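PDB 1S7J: phenazine biosynthesis protein PhzF family from Enterococcus faecalis, which probably acts as an isomerase of the PhzF family, whose members share the fold of diaminopimelate epimerase, though its own substrate is not established. Local coordinates for residues A[189-192]-A[198-201]. Residues are numbered along the deposited sequence; the frame is centred on the assembly and turned at random.
Sequences RTFF and NEDP
R189 and E199 form a two-pronged, side-on salt bridge: NE of R189 lies 3.1 Å from OE1 of E199, and NH1 of R189 lies 2.8 Å from OE2. The second bond is the straighter, 159° at the hydrogen, and approaches OE2 from its syn side; the first meets OE1 from above the carboxylate plane. A bend at chi3 in R189 turns its guanidinium back to the extended E199 chain, with the two planes 26° apart.

Backbone bonding is sparse. D200 N donates to T190 O at 2.9 Å, whereas F192 N reaches N198 O at 3.2 Å from well above the carbonyl plane, 72° out of it.

Apolar contacts come at ring edges. CB of E199 lies in the plane of the F191 ring, 3.9 Å from CD1, while CE1 of F192 meets CB of D200 at 4.0 Å. The D200 carboxylate is bound elsewhere, OD2 pairing with N19, and its side chain lies about 5 Å from that of E46, the predicted active-site residue.

The pair forms a short antiparallel hairpin: strand 186-192 also pairs antiparallel with strand 175-180, F191 packs on L166 of helix 163-168, and R189 NH2 bonds to the carbonyls of V156 and I159.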
loop_
_atom_site.group_PDB
_atom_site.type_symbol
_atom_site.label_atom_id
_atom_site.label_comp_id
_atom_site.label_asym_id
_atom_site.label_seq_id
_atom_site.Cartn_x
_atom_site.Cartn_y
_atom_site.Cartn_z
ATOM N N ARG A 189 9.570 4.253 -4.046
ATOM C CA ARG A 189 9.931 3.557 -2.804
ATOM C C ARG A 189 9.373 4.462 -1.723
ATOM O O ARG A 189 9.446 5.681 -1.845
ATOM C CB ARG A 189 11.451 3.406 -2.649
ATOM C CG ARG A 189 12.064 2.345 -3.530
ATOM C CD ARG A 189 13.548 2.240 -3.317
ATOM N NE ARG A 189 13.888 1.801 -1.961
ATOM C CZ ARG A 189 15.128 1.535 -1.546
ATOM N NH1 ARG A 189 15.334 1.142 -0.304
ATOM N NH2 ARG A 189 16.154 1.678 -2.372
ATOM N N THR A 190 8.784 3.886 -0.691
ATOM C CA THR A 190 8.206 4.698 0.362
ATOM C C THR A 190 8.739 4.360 1.749
ATOM O O THR A 190 8.764 3.195 2.155
ATOM C CB THR A 190 6.635 4.630 0.332
ATOM O OG1 THR A 190 6.187 3.313 0.676
ATOM C CG2 THR A 190 6.123 4.988 -1.063
ATOM N N PHE A 191 9.221 5.391 2.457
ATOM C CA PHE A 191 9.779 5.216 3.798
ATOM C C PHE A 191 8.899 5.881 4.846
ATOM O O PHE A 191 8.458 7.004 4.664
ATOM C CB PHE A 191 11.193 5.819 3.870
ATOM C CG PHE A 191 12.040 5.546 2.649
ATOM C CD1 PHE A 191 12.404 4.248 2.307
ATOM C CD2 PHE A 191 12.451 6.596 1.830
ATOM C CE1 PHE A 191 13.162 3.997 1.156
ATOM C CE2 PHE A 191 13.206 6.356 0.685
ATOM C CZ PHE A 191 13.563 5.050 0.348
ATOM N N PHE A 192 8.667 5.187 5.951
ATOM C CA PHE A 192 7.843 5.723 7.032
ATOM C C PHE A 192 8.480 5.482 8.411
ATOM O O PHE A 192 7.876 4.854 9.281
ATOM C CB PHE A 192 6.443 5.089 6.997
ATOM C CG PHE A 192 5.686 5.377 5.738
ATOM C CD1 PHE A 192 5.720 4.486 4.665
ATOM C CD2 PHE A 192 4.940 6.553 5.610
ATOM C CE1 PHE A 192 5.027 4.765 3.483
ATOM C CE2 PHE A 192 4.249 6.838 4.436
ATOM C CZ PHE A 192 4.290 5.946 3.371
ATOM N N ASN A 198 10.227 1.488 8.598
ATOM C CA ASN A 198 11.315 2.069 7.792
ATOM C C ASN A 198 10.993 2.190 6.287
ATOM O O ASN A 198 11.240 3.233 5.681
ATOM C CB ASN A 198 12.604 1.264 7.982
ATOM C CG ASN A 198 13.491 1.828 9.081
ATOM O OD1 ASN A 198 13.093 2.733 9.832
ATOM N ND2 ASN A 198 14.717 1.314 9.170
ATOM N N GLU A 199 10.498 1.105 5.696
ATOM C CA GLU A 199 10.134 1.087 4.276
ATOM C C GLU A 199 8.982 0.134 3.978
ATOM O O GLU A 199 9.055 -1.068 4.266
ATOM C CB GLU A 199 11.334 0.709 3.388
ATOM C CG GLU A 199 10.961 0.616 1.894
ATOM C CD GLU A 199 12.130 0.300 0.967
ATOM O OE1 GLU A 199 11.872 0.151 -0.240
ATOM O OE2 GLU A 199 13.291 0.209 1.424
ATOM N N ASP A 200 7.901 0.685 3.439
ATOM C CA ASP A 200 6.744 -0.103 3.061
ATOM C C ASP A 200 7.098 -0.598 1.655
ATOM O O ASP A 200 7.581 0.181 0.820
ATOM C CB ASP A 200 5.491 0.791 3.013
ATOM C CG ASP A 200 4.202 0.023 3.279
ATOM O OD1 ASP A 200 3.120 0.637 3.168
ATOM O OD2 ASP A 200 4.264 -1.176 3.615
ATOM N N PRO A 201 6.985 -1.920 1.413
ATOM C CA PRO A 201 7.313 -2.457 0.086
ATOM C C PRO A 201 6.443 -1.814 -0.986
ATOM O O PRO A 201 6.899 -1.556 -2.093
ATOM C CB PRO A 201 7.007 -3.952 0.238
ATOM C CG PRO A 201 7.243 -4.207 1.676
ATOM C CD PRO A 201 6.622 -2.999 2.341
#